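Local coordinates for protein SPT6 (PDB 2XP1) that probably helps a transcription elongation factor bind RNA polymerase II, through the tandem SH2 domains that form its C-terminal region, at residues 127-138 with 147-155. Sequence-based numbering, arbitrary orientation.
Sequences FYFSRKYPGKLT and LEEYIGVSD. With SO4 (sulfate ion), chain C.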
loop_
_atom_site.group_PDB
_atom_site.type_symbol
_atom_site.label_atom_id
_atom_site.label_comp_id
_atom_site.label_asym_id
_atom_site.label_seq_id
_atom_site.Cartn_x
_atom_site.Cartn_y
_atom_site.Cartn_z
ATOM N N PHE A 127 9.054 20.639 -9.118
ATOM C CA PHE A 127 8.767 19.213 -9.343
ATOM C C PHE A 127 8.791 18.927 -10.830
ATOM O O PHE A 127 8.298 19.713 -11.600
ATOM C CB PHE A 127 7.385 18.799 -8.830
ATOM C CG PHE A 127 7.223 18.884 -7.366
ATOM C CD1 PHE A 127 6.859 20.098 -6.763
ATOM C CD2 PHE A 127 7.370 17.748 -6.582
ATOM C CE1 PHE A 127 6.685 20.204 -5.394
ATOM C CE2 PHE A 127 7.203 17.809 -5.202
ATOM C CZ PHE A 127 6.846 19.069 -4.585
ATOM N N TYR A 128 9.359 17.779 -11.202
ATOM C CA TYR A 128 9.354 17.281 -12.565
ATOM C C TYR A 128 9.474 15.763 -12.560
ATOM O O TYR A 128 10.001 15.190 -11.616
ATOM C CB TYR A 128 10.467 17.919 -13.378
ATOM C CG TYR A 128 11.864 17.896 -12.766
ATOM C CD1 TYR A 128 12.763 16.858 -13.064
ATOM C CD2 TYR A 128 12.302 18.931 -11.933
ATOM C CE1 TYR A 128 14.042 16.840 -12.535
ATOM C CE2 TYR A 128 13.588 18.921 -11.394
ATOM C CZ TYR A 128 14.441 17.870 -11.704
ATOM O OH TYR A 128 15.705 17.843 -11.183
ATOM N N PHE A 129 8.952 15.105 -13.588
ATOM C CA PHE A 129 9.034 13.646 -13.646
ATOM C C PHE A 129 10.439 13.270 -13.952
ATOM O O PHE A 129 11.095 13.958 -14.716
ATOM C CB PHE A 129 8.123 13.077 -14.727
ATOM C CG PHE A 129 6.697 13.073 -14.320
ATOM C CD1 PHE A 129 5.784 13.848 -14.977
ATOM C CD2 PHE A 129 6.280 12.336 -13.237
ATOM C CE1 PHE A 129 4.467 13.856 -14.594
ATOM C CE2 PHE A 129 4.976 12.378 -12.836
ATOM C CZ PHE A 129 4.065 13.156 -13.531
ATOM N N SER A 130 10.866 12.171 -13.339
ATOM C CA SER A 130 12.194 11.587 -13.555
ATOM C C SER A 130 12.222 10.861 -14.881
ATOM O O SER A 130 11.303 10.085 -15.184
ATOM C CB SER A 130 12.520 10.543 -12.450
ATOM O OG SER A 130 13.805 9.935 -12.689
ATOM N N ARG A 131 13.302 11.084 -15.635
ATOM C CA ARG A 131 13.602 10.331 -16.862
ATOM C C ARG A 131 14.541 9.137 -16.566
ATOM O O ARG A 131 14.495 8.110 -17.264
ATOM C CB ARG A 131 14.212 11.258 -17.926
ATOM C CG ARG A 131 13.190 12.088 -18.712
ATOM C CD ARG A 131 12.491 13.195 -17.873
ATOM N NE ARG A 131 11.546 13.945 -18.704
ATOM C CZ ARG A 131 10.580 14.767 -18.285
ATOM N NH1 ARG A 131 10.360 15.047 -16.993
ATOM N NH2 ARG A 131 9.814 15.327 -19.211
ATOM N N LYS A 132 15.377 9.272 -15.536
ATOM C CA LYS A 132 16.257 8.190 -15.102
ATOM C C LYS A 132 15.441 7.068 -14.491
ATOM O O LYS A 132 15.787 5.891 -14.652
ATOM C CB LYS A 132 17.315 8.696 -14.112
ATOM C CG LYS A 132 18.090 9.907 -14.593
ATOM C CD LYS A 132 19.444 10.055 -13.865
ATOM C CE LYS A 132 20.196 11.337 -14.287
ATOM N NZ LYS A 132 21.677 11.317 -14.044
ATOM N N TYR A 133 14.347 7.423 -13.812
ATOM C CA TYR A 133 13.459 6.420 -13.221
ATOM C C TYR A 133 11.989 6.660 -13.548
ATOM O O TYR A 133 11.224 7.205 -12.743
ATOM C CB TYR A 133 13.735 6.193 -11.709
ATOM C CG TYR A 133 15.219 5.935 -11.418
ATOM C CD1 TYR A 133 16.072 6.988 -11.131
ATOM C CD2 TYR A 133 15.766 4.649 -11.479
ATOM C CE1 TYR A 133 17.438 6.781 -10.895
ATOM C CE2 TYR A 133 17.151 4.428 -11.241
ATOM C CZ TYR A 133 17.968 5.508 -10.945
ATOM O OH TYR A 133 19.315 5.349 -10.697
ATOM N N PRO A 134 11.584 6.256 -14.760
ATOM C CA PRO A 134 10.232 6.542 -15.194
ATOM C C PRO A 134 9.301 5.997 -14.157
ATOM O O PRO A 134 9.423 4.823 -13.783
ATOM C CB PRO A 134 10.103 5.708 -16.474
ATOM C CG PRO A 134 11.490 5.637 -16.993
ATOM C CD PRO A 134 12.365 5.551 -15.793
ATOM N N GLY A 135 8.355 6.814 -13.723
ATOM C CA GLY A 135 7.456 6.432 -12.642
ATOM C C GLY A 135 7.753 7.234 -11.385
ATOM O O GLY A 135 6.902 7.321 -10.507
ATOM N N LYS A 136 8.955 7.794 -11.270
ATOM C CA LYS A 136 9.260 8.698 -10.150
ATOM C C LYS A 136 9.038 10.194 -10.464
ATOM O O LYS A 136 9.449 10.718 -11.512
ATOM C CB LYS A 136 10.710 8.529 -9.683
ATOM C CG LYS A 136 11.098 7.102 -9.234
ATOM C CD LYS A 136 10.323 6.694 -7.983
ATOM C CE LYS A 136 10.207 5.172 -7.833
ATOM N NZ LYS A 136 9.608 4.821 -6.479
ATOM N N LEU A 137 8.484 10.910 -9.509
ATOM C CA LEU A 137 8.505 12.381 -9.568
ATOM C C LEU A 137 9.717 12.905 -8.802
ATOM O O LEU A 137 9.895 12.581 -7.632
ATOM C CB LEU A 137 7.243 12.938 -8.912
ATOM C CG LEU A 137 7.109 14.452 -8.768
ATOM C CD1 LEU A 137 6.876 15.109 -10.075
ATOM C CD2 LEU A 137 5.946 14.655 -7.825
ATOM N N THR A 138 10.520 13.745 -9.445
ATOM C CA THR A 138 11.647 14.393 -8.788
ATOM C C THR A 138 11.203 15.654 -8.069
ATOM O O THR A 138 10.576 16.530 -8.656
ATOM C CB THR A 138 12.779 14.664 -9.799
ATOM O OG1 THR A 138 13.168 13.420 -10.378
ATOM C CG2 THR A 138 13.993 15.272 -9.163
ATOM N N LEU A 147 19.463 20.036 -4.191
ATOM C CA LEU A 147 19.290 18.609 -3.831
ATOM C C LEU A 147 18.058 18.033 -4.551
ATOM O O LEU A 147 17.249 18.794 -5.068
ATOM C CB LEU A 147 19.153 18.415 -2.304
ATOM C CG LEU A 147 19.987 19.181 -1.254
ATOM C CD1 LEU A 147 19.924 18.451 0.063
ATOM C CD2 LEU A 147 21.444 19.340 -1.649
ATOM N N GLU A 148 17.918 16.701 -4.589
ATOM C CA GLU A 148 16.820 16.059 -5.320
ATOM C C GLU A 148 16.340 14.850 -4.570
ATOM O O GLU A 148 17.139 14.184 -3.941
ATOM C CB GLU A 148 17.276 15.557 -6.674
ATOM C CG GLU A 148 17.436 16.585 -7.730
ATOM C CD GLU A 148 18.186 16.016 -8.914
ATOM O OE1 GLU A 148 18.508 14.806 -8.914
ATOM O OE2 GLU A 148 18.469 16.778 -9.849
ATOM N N GLU A 149 15.041 14.564 -4.643
ATOM C CA GLU A 149 14.483 13.417 -3.965
ATOM C C GLU A 149 13.439 12.793 -4.838
ATOM O O GLU A 149 12.757 13.490 -5.586
ATOM C CB GLU A 149 13.833 13.806 -2.648
ATOM C CG GLU A 149 14.725 14.445 -1.575
ATOM C CD GLU A 149 13.988 14.575 -0.233
ATOM O OE1 GLU A 149 13.418 15.651 0.026
ATOM O OE2 GLU A 149 13.960 13.592 0.548
ATOM N N TYR A 150 13.271 11.483 -4.714
ATOM C CA TYR A 150 12.337 10.807 -5.559
ATOM C C TYR A 150 11.045 10.520 -4.841
ATOM O O TYR A 150 11.053 9.990 -3.725
ATOM C CB TYR A 150 12.938 9.504 -6.086
ATOM C CG TYR A 150 14.022 9.665 -7.155
ATOM C CD1 TYR A 150 13.978 10.702 -8.088
ATOM C CD2 TYR A 150 15.089 8.768 -7.226
ATOM C CE1 TYR A 150 14.965 10.854 -9.059
ATOM C CE2 TYR A 150 16.071 8.898 -8.206
ATOM C CZ TYR A 150 16.011 9.946 -9.117
ATOM O OH TYR A 150 16.995 10.076 -10.092
ATOM N N ILE A 151 9.932 10.825 -5.494
ATOM C CA ILE A 151 8.655 10.462 -4.964
ATOM C C ILE A 151 8.033 9.428 -5.880
ATOM O O ILE A 151 8.042 9.596 -7.089
ATOM C CB ILE A 151 7.758 11.717 -4.862
ATOM C CG1 ILE A 151 8.379 12.718 -3.882
ATOM C CG2 ILE A 151 6.348 11.372 -4.455
ATOM C CD1 ILE A 151 7.818 14.165 -4.033
ATOM N N GLY A 152 7.463 8.369 -5.319
ATOM C CA GLY A 152 6.792 7.348 -6.144
ATOM C C GLY A 152 5.447 7.840 -6.632
ATOM O O GLY A 152 4.743 8.549 -5.924
ATOM N N VAL A 153 5.068 7.475 -7.843
ATOM C CA VAL A 153 3.748 7.856 -8.328
ATOM C C VAL A 153 2.872 6.628 -8.623
ATOM O O VAL A 153 3.050 5.970 -9.665
ATOM C CB VAL A 153 3.802 8.745 -9.608
ATOM C CG1 VAL A 153 2.448 9.173 -9.980
ATOM C CG2 VAL A 153 4.698 9.979 -9.412
ATOM N N SER A 154 1.905 6.392 -7.741
ATOM C CA SER A 154 0.973 5.291 -7.832
ATOM C C SER A 154 -0.406 5.953 -7.676
ATOM O O SER A 154 -0.657 6.979 -8.313
ATOM C CB SER A 154 1.271 4.299 -6.703
ATOM O OG SER A 154 1.313 5.014 -5.439
ATOM N N ASP A 155 -1.301 5.431 -6.837
ATOM C CA ASP A 155 -2.530 6.199 -6.581
ATOM C C ASP A 155 -2.254 7.315 -5.604
ATOM O O ASP A 155 -3.035 8.269 -5.446
ATOM C CB ASP A 155 -3.700 5.324 -6.131
ATOM C CG ASP A 155 -3.495 4.716 -4.779
ATOM O OD1 ASP A 155 -4.436 4.801 -3.958
ATOM O OD2 ASP A 155 -2.408 4.140 -4.546
HETATM S S SO4 C . 16.147 12.450 -12.987
HETATM O O1 SO4 C . 17.547 12.887 -12.978
HETATM O O2 SO4 C . 15.755 12.146 -14.371
HETATM O O3 SO4 C . 15.277 13.503 -12.476
HETATM O O4 SO4 C . 16.007 11.280 -12.134
#
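Sulfate O4 is gripped by two hydroxyls, Ser130 OG and Tyr150 OH, each donating to it at 2.6 Å. The ion, probably from the crystallisation liquor, sits at the loop between the first two strands of an SH2-type antiparallel sheet, where SH2 domains commonly hold the phosphate of a phosphotyrosine. Thr138 OG1 donates to O3, and the backbone N atoms of Arg131 and Lys132 both donate to O2, so hydroxyls and backbone N-H groups supply the hydrogen bonds to the ion. Ser130 turns OG away from its own N (chi1 178°), from where it donates to the sulfate and accepts from Tyr133 N at 2.8 Å, an ST motif. Without this hydroxyl, as with an alanine, O4 would probably lose a donor and Tyr133 N its acceptor, leaving the loop less firmly set. Tyr150, on strand 147-153, brings its ring edge to Thr138 OG1, 3.4 Å from CE1. The Tyr133 ring lies obliquely to that of Tyr150, planes 64° apart, with CD1 3.5 Å from Tyr150 CE2. Gly135 suits the type II turn from Tyr133 to Lys136, whose third position has a positive phi (110°) that would jam a CB against the preceding carbonyl. Strands 136-138 and 147-153 are zipped by reciprocal bonds of the Leu137-Ile151 pair, N to O 2.8 Å in both directions. Apolar Phe127, Leu137 and Ile151 suit the face opposite the sulfate because it is buried, helix 167-175 covering Phe127 and Ile151: Ile151 CD1 meets the edge of the Phe127 ring at CE2. Farther along, Val153 CG2 rests 3.9 Å from Leu137 CB and touches Phe129 CE2 at that ring's edge.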